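Local coordinates for protein CaaX farnesyltransferase alpha subunit Ram2 (Aspergillus fumigatus, PDB 4L9P) that forms, with the beta subunit Ram1, the heterodimeric protein farnesyltransferase, which probably transfers an isoprenoid to the cysteine of CAAX-type proteins and peptides, at residues G17-D22 with L54-Y59; K29-N34 with L60-A65; M69-L74 with L101-N106; T89-R94 with Y123-H128. The protein carries 1 engineered substitution. One frame throughout, in Å; residues are numbered along the deposited sequence.

Contact 1: residues G17-D22 with L54-Y59. With EDO (1,2-ethanediol), chain G.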
# COMPACT_ATOMS: atom_id res chain seq x y z
N GLY A 17 -27.52 26.75 -19.10
CA GLY A 17 -26.96 25.47 -18.64
C GLY A 17 -27.38 24.29 -19.51
O GLY A 17 -28.56 24.17 -19.82
N LYS A 18 -26.44 23.42 -19.90
CA LYS A 18 -26.71 22.45 -20.99
C LYS A 18 -27.82 21.45 -20.73
O LYS A 18 -28.65 21.22 -21.59
CB LYS A 18 -25.47 21.68 -21.41
CG LYS A 18 -24.30 22.53 -21.86
CD LYS A 18 -23.00 21.76 -21.67
CE LYS A 18 -21.83 22.70 -21.36
NZ LYS A 18 -20.58 21.90 -21.10
N TYR A 19 -27.84 20.84 -19.56
CA TYR A 19 -28.89 19.90 -19.21
C TYR A 19 -30.21 20.59 -18.95
O TYR A 19 -31.25 20.13 -19.46
CB TYR A 19 -28.46 19.05 -17.98
CG TYR A 19 -27.31 18.15 -18.33
CD1 TYR A 19 -27.54 16.93 -18.94
CD2 TYR A 19 -25.98 18.54 -18.12
CE1 TYR A 19 -26.52 16.10 -19.33
CE2 TYR A 19 -24.93 17.68 -18.49
CZ TYR A 19 -25.22 16.47 -19.09
OH TYR A 19 -24.23 15.58 -19.51
N SER A 20 -30.18 21.69 -18.23
CA SER A 20 -31.47 22.31 -17.89
C SER A 20 -32.18 22.92 -19.09
O SER A 20 -33.39 23.10 -19.05
CB SER A 20 -31.31 23.35 -16.82
OG SER A 20 -30.30 24.24 -17.23
N SER A 21 -31.44 23.25 -20.15
CA SER A 21 -32.09 23.81 -21.32
C SER A 21 -32.49 22.75 -22.36
O SER A 21 -33.19 23.05 -23.31
CB SER A 21 -31.19 24.88 -21.94
OG SER A 21 -30.06 24.30 -22.52
N ASP A 22 -32.07 21.51 -22.16
CA ASP A 22 -32.24 20.44 -23.17
C ASP A 22 -33.57 19.77 -22.95
O ASP A 22 -33.83 19.22 -21.88
CB ASP A 22 -31.13 19.40 -22.94
CG ASP A 22 -31.03 18.38 -24.06
OD1 ASP A 22 -31.99 18.25 -24.84
OD2 ASP A 22 -30.01 17.66 -24.09
N LEU A 54 -21.16 21.18 -11.58
CA LEU A 54 -22.28 21.26 -10.63
C LEU A 54 -23.57 20.82 -11.30
O LEU A 54 -24.33 20.01 -10.74
CB LEU A 54 -22.48 22.70 -10.08
CG LEU A 54 -21.52 23.25 -9.05
CD1 LEU A 54 -21.82 24.75 -8.85
CD2 LEU A 54 -21.72 22.41 -7.77
N GLU A 55 -23.82 21.29 -12.52
CA GLU A 55 -25.09 20.96 -13.16
C GLU A 55 -25.14 19.46 -13.50
O GLU A 55 -26.13 18.77 -13.16
CB GLU A 55 -25.31 21.77 -14.44
CG GLU A 55 -26.68 21.42 -15.00
CD GLU A 55 -27.02 22.04 -16.31
OE1 GLU A 55 -26.26 21.93 -17.29
OE2 GLU A 55 -28.11 22.61 -16.35
N ALA A 56 -24.08 18.94 -14.12
CA ALA A 56 -24.07 17.54 -14.54
C ALA A 56 -24.29 16.63 -13.32
O ALA A 56 -25.07 15.66 -13.35
CB ALA A 56 -22.76 17.19 -15.30
N THR A 57 -23.55 16.89 -12.26
CA THR A 57 -23.68 16.04 -11.08
C THR A 57 -25.03 16.14 -10.36
O THR A 57 -25.47 15.17 -9.76
CB THR A 57 -22.51 16.27 -10.06
OG1 THR A 57 -22.46 17.67 -9.71
CG2 THR A 57 -21.16 15.81 -10.66
N SER A 58 -25.69 17.31 -10.44
CA SER A 58 -27.03 17.43 -9.89
C SER A 58 -28.05 16.58 -10.70
O SER A 58 -28.95 15.95 -10.13
CB SER A 58 -27.44 18.91 -9.81
OG SER A 58 -26.51 19.64 -8.99
N TYR A 59 -27.86 16.50 -12.01
CA TYR A 59 -28.68 15.57 -12.82
C TYR A 59 -28.31 14.11 -12.52
O TYR A 59 -29.16 13.23 -12.49
CB TYR A 59 -28.56 15.88 -14.35
CG TYR A 59 -29.51 16.99 -14.73
CD1 TYR A 59 -29.16 18.32 -14.61
CD2 TYR A 59 -30.81 16.68 -15.08
CE1 TYR A 59 -30.08 19.36 -14.91
CE2 TYR A 59 -31.72 17.70 -15.35
CZ TYR A 59 -31.33 19.00 -15.27
OH TYR A 59 -32.22 20.04 -15.57
C1 EDO G . -20.84 18.16 -6.90
O1 EDO G . -22.15 17.60 -6.90
C2 EDO G . -19.91 17.32 -6.08
O2 EDO G . -19.89 15.94 -6.51

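Contact 2: residues K29-N34 with L60-A65. With EDO (1,2-ethanediol), chain G.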
# COMPACT_ATOMS: atom_id res chain seq x y z
N LYS A 29 -36.08 16.44 -12.64
CA LYS A 29 -35.58 17.60 -11.90
C LYS A 29 -34.27 17.24 -11.21
O LYS A 29 -34.23 16.26 -10.50
CB LYS A 29 -36.56 18.05 -10.83
CG LYS A 29 -37.79 18.77 -11.44
CD LYS A 29 -38.89 19.01 -10.44
CE LYS A 29 -40.22 19.19 -11.14
NZ LYS A 29 -41.33 19.46 -10.16
N PRO A 30 -33.26 18.09 -11.36
CA PRO A 30 -31.94 17.79 -10.76
C PRO A 30 -32.02 17.95 -9.25
O PRO A 30 -32.92 18.64 -8.74
CB PRO A 30 -31.03 18.88 -11.35
CG PRO A 30 -31.99 19.99 -11.80
CD PRO A 30 -33.24 19.31 -12.19
N ILE A 31 -31.13 17.27 -8.54
CA ILE A 31 -31.00 17.40 -7.10
C ILE A 31 -29.76 18.24 -6.78
O ILE A 31 -28.63 17.80 -7.03
CB ILE A 31 -30.87 16.04 -6.42
CG1 ILE A 31 -32.13 15.20 -6.62
CG2 ILE A 31 -30.54 16.22 -4.89
CD1 ILE A 31 -31.94 13.82 -6.01
N GLU A 32 -30.00 19.45 -6.27
CA GLU A 32 -28.99 20.44 -5.93
C GLU A 32 -28.00 19.90 -4.90
O GLU A 32 -28.38 19.11 -4.05
CB GLU A 32 -29.74 21.64 -5.32
CG GLU A 32 -28.93 22.90 -5.14
CD GLU A 32 -29.78 24.12 -4.74
OE1 GLU A 32 -30.97 23.97 -4.36
OE2 GLU A 32 -29.26 25.24 -4.82
N LEU A 33 -26.75 20.35 -4.95
CA LEU A 33 -25.72 19.96 -3.98
C LEU A 33 -26.04 20.50 -2.58
O LEU A 33 -26.40 21.66 -2.39
CB LEU A 33 -24.36 20.49 -4.41
CG LEU A 33 -23.20 20.35 -3.43
CD1 LEU A 33 -22.88 18.88 -3.18
CD2 LEU A 33 -21.97 21.10 -3.95
N ASN A 34 -25.89 19.62 -1.60
CA ASN A 34 -25.94 20.02 -0.21
C ASN A 34 -24.62 19.56 0.39
O ASN A 34 -24.44 18.39 0.70
CB ASN A 34 -27.11 19.30 0.43
CG ASN A 34 -27.22 19.58 1.90
OD1 ASN A 34 -26.37 20.26 2.49
ND2 ASN A 34 -28.27 19.06 2.51
N LEU A 60 -27.01 13.83 -12.24
CA LEU A 60 -26.64 12.46 -11.92
C LEU A 60 -27.31 12.01 -10.60
O LEU A 60 -27.80 10.86 -10.50
CB LEU A 60 -25.09 12.36 -11.81
CG LEU A 60 -24.68 10.89 -11.63
CD1 LEU A 60 -24.93 10.06 -12.88
CD2 LEU A 60 -23.19 10.76 -11.18
N ARG A 61 -27.34 12.89 -9.62
CA ARG A 61 -28.02 12.54 -8.38
C ARG A 61 -29.48 12.15 -8.66
O ARG A 61 -29.98 11.17 -8.12
CB ARG A 61 -28.00 13.70 -7.36
CG ARG A 61 -26.71 13.75 -6.59
CD ARG A 61 -26.79 14.76 -5.41
NE ARG A 61 -26.60 16.08 -5.97
CZ ARG A 61 -25.45 16.71 -6.14
NH1 ARG A 61 -24.27 16.24 -5.68
NH2 ARG A 61 -25.50 17.87 -6.75
N ALA A 62 -30.15 12.90 -9.53
CA ALA A 62 -31.54 12.61 -9.82
C ALA A 62 -31.72 11.29 -10.55
O ALA A 62 -32.63 10.52 -10.23
CB ALA A 62 -32.15 13.77 -10.68
N VAL A 63 -30.93 11.03 -11.59
CA VAL A 63 -31.10 9.77 -12.30
C VAL A 63 -30.78 8.57 -11.41
O VAL A 63 -31.46 7.54 -11.49
CB VAL A 63 -30.39 9.70 -13.69
CG1 VAL A 63 -31.09 10.65 -14.65
CG2 VAL A 63 -28.90 10.00 -13.62
N MET A 64 -29.72 8.68 -10.59
CA MET A 64 -29.39 7.54 -9.77
C MET A 64 -30.48 7.30 -8.69
O MET A 64 -30.81 6.16 -8.38
CB MET A 64 -28.02 7.76 -9.12
CG MET A 64 -26.89 7.70 -10.15
SD MET A 64 -25.24 7.75 -9.42
CE MET A 64 -25.35 9.20 -8.41
N ALA A 65 -31.02 8.38 -8.13
CA ALA A 65 -32.09 8.24 -7.15
C ALA A 65 -33.33 7.54 -7.76
O ALA A 65 -34.05 6.80 -7.06
CB ALA A 65 -32.48 9.64 -6.61
C1 EDO G . -20.84 18.16 -6.90
O1 EDO G . -22.15 17.60 -6.90
C2 EDO G . -19.91 17.32 -6.08
O2 EDO G . -19.89 15.94 -6.51

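Contact 3: residues M69-L74 with L101-N106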
# COMPACT_ATOMS: atom_id res chain seq x y z
N MET A 69 -32.29 3.76 -16.00
CA MET A 69 -31.44 3.07 -16.97
C MET A 69 -31.86 3.55 -18.33
O MET A 69 -32.92 3.14 -18.83
CB MET A 69 -31.63 1.54 -16.88
CG MET A 69 -31.37 0.94 -15.47
SD MET A 69 -29.63 0.86 -15.05
CE MET A 69 -29.53 2.10 -13.80
N SER A 70 -31.10 4.46 -18.92
CA SER A 70 -31.55 5.11 -20.14
C SER A 70 -30.36 5.56 -20.96
O SER A 70 -29.24 5.72 -20.46
CB SER A 70 -32.38 6.33 -19.75
OG SER A 70 -31.54 7.36 -19.23
N GLU A 71 -30.58 5.81 -22.22
CA GLU A 71 -29.55 6.39 -23.06
C GLU A 71 -29.10 7.78 -22.60
O GLU A 71 -27.88 8.09 -22.65
CB GLU A 71 -30.02 6.45 -24.52
CG GLU A 71 -30.24 5.08 -25.14
CD GLU A 71 -28.95 4.37 -25.49
OE1 GLU A 71 -27.86 4.98 -25.45
OE2 GLU A 71 -29.03 3.16 -25.82
N ARG A 72 -30.02 8.64 -22.17
CA ARG A 72 -29.60 9.95 -21.70
C ARG A 72 -28.69 9.80 -20.47
O ARG A 72 -27.71 10.53 -20.35
CB ARG A 72 -30.78 10.92 -21.43
CG ARG A 72 -31.68 10.54 -20.27
CD ARG A 72 -32.79 11.63 -20.04
NE ARG A 72 -33.57 11.19 -18.91
CZ ARG A 72 -34.74 11.71 -18.59
NH1 ARG A 72 -35.22 12.71 -19.35
NH2 ARG A 72 -35.39 11.24 -17.55
N ALA A 73 -29.04 8.90 -19.56
CA ALA A 73 -28.22 8.69 -18.37
C ALA A 73 -26.86 8.17 -18.77
O ALA A 73 -25.83 8.58 -18.16
CB ALA A 73 -28.93 7.71 -17.42
N LEU A 74 -26.81 7.30 -19.76
CA LEU A 74 -25.52 6.80 -20.22
C LEU A 74 -24.63 7.94 -20.75
O LEU A 74 -23.46 8.07 -20.39
CB LEU A 74 -25.71 5.66 -21.25
CG LEU A 74 -24.42 5.00 -21.78
CD1 LEU A 74 -23.67 4.26 -20.63
CD2 LEU A 74 -24.79 4.03 -22.93
N LEU A 101 -29.33 -2.03 -20.47
CA LEU A 101 -29.82 -1.70 -21.81
C LEU A 101 -29.32 -2.65 -22.89
O LEU A 101 -29.68 -2.49 -24.07
CB LEU A 101 -29.43 -0.28 -22.20
CG LEU A 101 -30.00 0.82 -21.31
CD1 LEU A 101 -29.55 2.18 -21.86
CD2 LEU A 101 -31.53 0.73 -21.20
N GLY A 102 -28.51 -3.64 -22.51
CA GLY A 102 -27.95 -4.54 -23.51
C GLY A 102 -27.10 -3.79 -24.51
O GLY A 102 -27.14 -4.09 -25.71
N LYS A 103 -26.32 -2.80 -24.04
CA LYS A 103 -25.47 -2.06 -24.98
C LYS A 103 -24.37 -2.95 -25.57
O LYS A 103 -23.92 -3.95 -24.95
CB LYS A 103 -24.79 -0.90 -24.22
CG LYS A 103 -25.80 0.11 -23.65
CD LYS A 103 -26.70 0.76 -24.79
CE LYS A 103 -25.81 1.56 -25.80
NZ LYS A 103 -26.61 2.10 -26.97
N ASP A 104 -23.87 -2.55 -26.72
CA ASP A 104 -22.77 -3.27 -27.40
C ASP A 104 -21.48 -2.97 -26.60
O ASP A 104 -20.98 -1.84 -26.56
CB ASP A 104 -22.66 -2.69 -28.83
CG ASP A 104 -21.60 -3.37 -29.69
OD1 ASP A 104 -20.51 -3.71 -29.20
OD2 ASP A 104 -21.87 -3.61 -30.90
N LEU A 105 -20.94 -4.01 -25.99
CA LEU A 105 -19.74 -3.76 -25.16
C LEU A 105 -18.48 -3.75 -25.97
O LEU A 105 -17.45 -3.25 -25.43
CB LEU A 105 -19.67 -4.82 -24.05
CG LEU A 105 -20.89 -4.86 -23.09
CD1 LEU A 105 -20.63 -5.81 -21.93
CD2 LEU A 105 -21.31 -3.48 -22.58
N ASN A 106 -18.48 -4.21 -27.22
CA ASN A 106 -17.34 -3.96 -28.08
C ASN A 106 -17.17 -2.48 -28.28
O ASN A 106 -16.03 -1.96 -28.24
CB ASN A 106 -17.50 -4.61 -29.48
CG ASN A 106 -17.50 -6.11 -29.42
OD1 ASN A 106 -16.77 -6.72 -28.63
ND2 ASN A 106 -18.34 -6.73 -30.27

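Contact 4: residues T89-R94 with Y123-H128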
# COMPACT_ATOMS: atom_id res chain seq x y z
N THR A 89 -18.27 6.67 -8.28
CA THR A 89 -19.72 6.35 -8.34
C THR A 89 -20.23 6.34 -9.81
O THR A 89 -20.97 5.44 -10.21
CB THR A 89 -20.52 7.39 -7.58
OG1 THR A 89 -20.09 7.39 -6.20
CG2 THR A 89 -22.03 7.09 -7.61
N VAL A 90 -19.79 7.31 -10.61
CA VAL A 90 -20.39 7.40 -11.97
C VAL A 90 -19.97 6.20 -12.82
O VAL A 90 -20.74 5.74 -13.67
CB VAL A 90 -20.02 8.73 -12.63
CG1 VAL A 90 -18.61 8.77 -13.12
CG2 VAL A 90 -20.95 8.98 -13.85
N TRP A 91 -18.77 5.63 -12.60
CA TRP A 91 -18.39 4.45 -13.38
C TRP A 91 -19.24 3.24 -13.01
O TRP A 91 -19.63 2.44 -13.88
CB TRP A 91 -16.91 4.09 -13.04
CG TRP A 91 -15.92 4.96 -13.68
CD1 TRP A 91 -15.24 6.06 -13.13
CD2 TRP A 91 -15.45 4.84 -15.01
NE1 TRP A 91 -14.39 6.61 -14.07
CE2 TRP A 91 -14.50 5.87 -15.23
CE3 TRP A 91 -15.77 3.98 -16.06
CZ2 TRP A 91 -13.82 5.99 -16.43
CZ3 TRP A 91 -15.08 4.12 -17.27
CH2 TRP A 91 -14.12 5.11 -17.44
N ILE A 92 -19.50 3.06 -11.72
CA ILE A 92 -20.32 1.92 -11.33
C ILE A 92 -21.75 2.06 -11.88
O ILE A 92 -22.32 1.08 -12.39
CB ILE A 92 -20.36 1.81 -9.80
CG1 ILE A 92 -18.93 1.45 -9.33
CG2 ILE A 92 -21.40 0.77 -9.31
CD1 ILE A 92 -18.71 1.78 -7.98
N TYR A 93 -22.30 3.28 -11.85
CA TYR A 93 -23.63 3.50 -12.41
C TYR A 93 -23.60 3.29 -13.95
O TYR A 93 -24.50 2.66 -14.51
CB TYR A 93 -24.07 4.91 -12.03
CG TYR A 93 -25.41 5.30 -12.55
CD1 TYR A 93 -26.50 4.54 -12.33
CD2 TYR A 93 -25.55 6.49 -13.29
CE1 TYR A 93 -27.81 4.95 -12.85
CE2 TYR A 93 -26.76 6.91 -13.78
CZ TYR A 93 -27.89 6.15 -13.56
OH TYR A 93 -29.09 6.63 -14.10
N ARG A 94 -22.55 3.75 -14.63
CA ARG A 94 -22.41 3.50 -16.06
C ARG A 94 -22.47 2.02 -16.37
O ARG A 94 -23.17 1.62 -17.30
CB ARG A 94 -21.10 4.14 -16.59
CG ARG A 94 -20.88 3.90 -18.06
CD ARG A 94 -19.62 4.63 -18.58
NE ARG A 94 -19.49 4.45 -20.02
CZ ARG A 94 -19.96 5.31 -20.92
NH1 ARG A 94 -20.63 6.38 -20.50
NH2 ARG A 94 -19.79 5.06 -22.22
N TYR A 123 -7.89 3.70 -10.70
CA TYR A 123 -8.53 2.42 -10.37
C TYR A 123 -9.79 2.12 -11.18
O TYR A 123 -10.03 0.94 -11.54
CB TYR A 123 -8.93 2.42 -8.91
CG TYR A 123 -7.81 2.07 -7.94
CD1 TYR A 123 -7.02 3.08 -7.39
CD2 TYR A 123 -7.54 0.73 -7.61
CE1 TYR A 123 -6.04 2.78 -6.43
CE2 TYR A 123 -6.50 0.47 -6.67
CZ TYR A 123 -5.79 1.51 -6.13
OH TYR A 123 -4.78 1.26 -5.18
N GLN A 124 -10.56 3.15 -11.53
CA GLN A 124 -11.89 2.96 -12.05
C GLN A 124 -11.80 2.46 -13.47
O GLN A 124 -12.52 1.53 -13.83
CB GLN A 124 -12.62 4.31 -12.05
CG GLN A 124 -13.10 4.77 -10.65
CD GLN A 124 -11.96 5.15 -9.76
OE1 GLN A 124 -11.13 5.98 -10.13
NE2 GLN A 124 -11.92 4.55 -8.57
N ILE A 125 -10.90 3.05 -14.28
CA ILE A 125 -10.93 2.68 -15.70
C ILE A 125 -10.58 1.19 -15.88
O ILE A 125 -11.12 0.48 -16.74
CB ILE A 125 -9.84 3.55 -16.43
CG1 ILE A 125 -10.40 4.96 -16.62
CG2 ILE A 125 -9.33 2.95 -17.74
CD1 ILE A 125 -9.24 5.97 -16.97
N TRP A 126 -9.67 0.70 -15.05
CA TRP A 126 -9.20 -0.68 -15.16
C TRP A 126 -10.10 -1.66 -14.44
O TRP A 126 -10.25 -2.80 -14.90
CB TRP A 126 -7.70 -0.78 -14.77
CG TRP A 126 -6.94 -0.03 -15.83
CD1 TRP A 126 -6.53 1.30 -15.82
CD2 TRP A 126 -6.62 -0.53 -17.12
NE1 TRP A 126 -6.04 1.65 -17.06
CE2 TRP A 126 -6.08 0.54 -17.88
CE3 TRP A 126 -6.78 -1.78 -17.73
CZ2 TRP A 126 -5.67 0.37 -19.21
CZ3 TRP A 126 -6.38 -1.94 -19.03
CH2 TRP A 126 -5.82 -0.87 -19.78
N HIS A 127 -10.74 -1.22 -13.36
CA HIS A 127 -11.82 -2.02 -12.77
C HIS A 127 -13.00 -2.14 -13.77
O HIS A 127 -13.53 -3.23 -14.00
CB HIS A 127 -12.31 -1.49 -11.43
CG HIS A 127 -13.40 -2.33 -10.88
ND1 HIS A 127 -13.20 -3.64 -10.52
CD2 HIS A 127 -14.72 -2.08 -10.70
CE1 HIS A 127 -14.35 -4.17 -10.13
NE2 HIS A 127 -15.29 -3.24 -10.22
N HIS A 128 -13.37 -1.03 -14.43
CA HIS A 128 -14.51 -1.03 -15.36
C HIS A 128 -14.18 -2.00 -16.49
O HIS A 128 -15.05 -2.75 -16.95
CB HIS A 128 -14.70 0.38 -15.91
CG HIS A 128 -15.92 0.54 -16.74
ND1 HIS A 128 -17.20 0.50 -16.20
CD2 HIS A 128 -16.06 0.84 -18.06
CE1 HIS A 128 -18.08 0.73 -17.18
NE2 HIS A 128 -17.42 0.94 -18.32
O HOH W 1 -17.31 -0.11 -13.34

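Contact 1: residues G17-D22 with L54-Y59
Glu55 OE2 accepts the backbone N-H of Ser20, with Ser20 N 2.9 Å away. Ser20 OG also lies 2.9 Å from Glu55 OE2, but Gly17 O is within reach of the same hydroxyl proton, so its choice is not settled. The other oxygen, Glu55 OE1, takes the N-H of Tyr19 at 3.0 Å from Tyr19 N. Each N-H meets its own oxygen 48° out of the carboxylate plane. The Glu55 chain is extended, with CG anti to the backbone N (chi1 -177°), and reaches the N-terminal turn. Its charge may be favoured by the N-H groups of that turn. The turn itself is a short, weakly bonded helix at 18-21. It packs on helix 51-65, at one end of the row of helices that makes up the prenyltransferase alpha subunit.

Two tyrosines carry the apolar half of the contact. Tyr19 CB sits over one face of the Tyr59 ring, off centre toward the rim. It is a CH-pi contact, with CB 3.7 Å from the centroid of that ring. The two rings are 30° from parallel but offset, with little overlap. Tyr19 CE2 rests 3.9 Å from Ala56 CB, and Glu55 OE1 lies at the edge of the Tyr19 ring. The Tyr19 hydroxyl continues to Asp79, to which it is hydrogen-bonded. Trp25 meets the Tyr19 ring edge-to-face. Tyr59 OH lies 3.3 Å from Ser20 CA.

Contact 2: residues K29-N34 with L60-A65
Arg61 and Ile31 make the hydrogen bonds of this contact. The guanidinium grips Ile31 O side-on with two nitrogens. Arg61 NE is 2.9 Å from Ile31 O in a fairly straight bond (164°). Arg61 NH2 is 3.1 Å from Ile31 O and more bent. The carbonyl oxygen lies in the guanidinium plane, at its edge. A bend at chi3 (-79°) swings NE round toward the carbonyl. A bound ethanediol, probably from the crystallisation liquor, meets the same group: Arg61 NH1 donates to its O1 at 2.8 Å.

The rest is van der Waals contact. Ile31 CB meets Arg61 CB at 3.8 Å. The apolar pairs are Ile31 with Ala62 and with Ala65, where Ile31 CD1 lies 4.3 Å from Ala65 CB. Ala62 CB is 3.2 Å from Lys29 O. Leu33 CA lies over one face of the guanidinium.

Loop 29-34 packs on helix 51-65, and the Ram1 chain touches both. Arg61 NH1 also donates to His194 O of the Ram1 chain, and His194 ND1 of that chain is hydrogen-bonded to Asn34 N. One charged side chain thus joins loop, helix and partner subunit, and it probably polarises the carbonyls it holds.

Contact 3: residues M69-L74 with L101-N106
Leu101 makes the van der Waals contacts with the start of helix 71-83. Its two methyl groups lean mainly on backbone. Leu101 CD1 is 3.6 Å from Ser70 C and 3.8 Å from Glu71 N, while Leu101 CD2 is 3.7 Å from Met69 O. Leu74 adds a further touch, its CD2 lying 3.9 Å from Lys103 CE. The two side chains cross at a slant.

The contact joins the start of helix 71-83 to the turn between helices 88-100 and 105-118, in the helical-repeat fold of this subunit. Helix 88-100 closes in a Schellman motif at Gly102, whose positive phi suits glycine. The chain then turns through Lys103 into helix 105-118. Asp104 is the N-cap of that helix, with a weak bond from Asn106 N to Asp104 OD1, which is also hydrogen-bonded to Glu107 N. Ser70 is the N-cap of helix 71-83, and its OG accepts from Ala73 N at 3.0 Å. The same hydroxyl is hydrogen-bonded to Glu68.

The charged pair is Glu71 with Lys103. They meet tip to tip in a salt bridge, with Lys103 NZ 2.9 Å from Glu71 OE2, on its syn lone pair. Glu71 OE1 is farther off, at 3.5 Å from Lys103 NZ. Both chains fold to get there. Glu71 bends at chi2 (-75°), and Lys103 bends at chi2 and chi3. The tail of Lys103 thereby also passes close to Glu71 OE2, with CD 3.5 Å from that oxygen.

Contact 4: residues T89-R94 with Y123-H128
Trp91 packs against Gln124, Ile125 and His128 between two nearly parallel helices of successive prenyltransferase alpha-subunit repeats, a family of the TPR clan. The segment axes pass 10.0 Å apart at 16°. The Trp91 side chain has CG anti to the carbonyl carbon, and its ring lies between the two helices. Gln124 CB lies over one face of the indole, 3.6 Å from the centroid of the five-membered ring, in a CH-pi contact. Beyond CB the Gln124 chain bends at chi2. In the conformer described, its NE2 is hydrogen-bonded to the backbone of the bound peptide. Ile125 CG1 touches the six-membered ring, 3.6 Å from Trp91 CZ2.

His128 has CG anti to the backbone N (chi1 -173°), which puts CG on the Trp91 side. Trp91 CE3 lies over one face of the imidazole, 3.5 Å from His128 CG. The planes are oblique, 59° apart. Trp91 NE1 is hydrogen-bonded to Pro85 O. Glu108 bonds both His128 NE2 and, in a salt bridge, Arg94 NH2. At the imidazole edge, in the ring plane, a water oxygen lies 2.9 Å from His128 ND1.

In the fold
The contacts lie in the N-terminal half of the chain. Contacts 1 and 2 share helix 51-65 and have centres about 10 Å apart. Their segments alternate along the chain, and Ser58 O is 3.0 Å from Ile31 N between them, probably a hydrogen bond. Contact 3 follows contact 2 in sequence, with centres about 20 Å apart. Contacts 3 and 4 also alternate, with centres about 14 Å apart. Tyr93 of contact 4 packs on Leu60, Val63 and Met64 of contact 2 and on Met69 and Ala73 of contact 3. Successive helices are thus packed together from the N-terminus into the repeats. Contacts 2 and 4 touch Ram1, and contact 4 also meets the bound peptide.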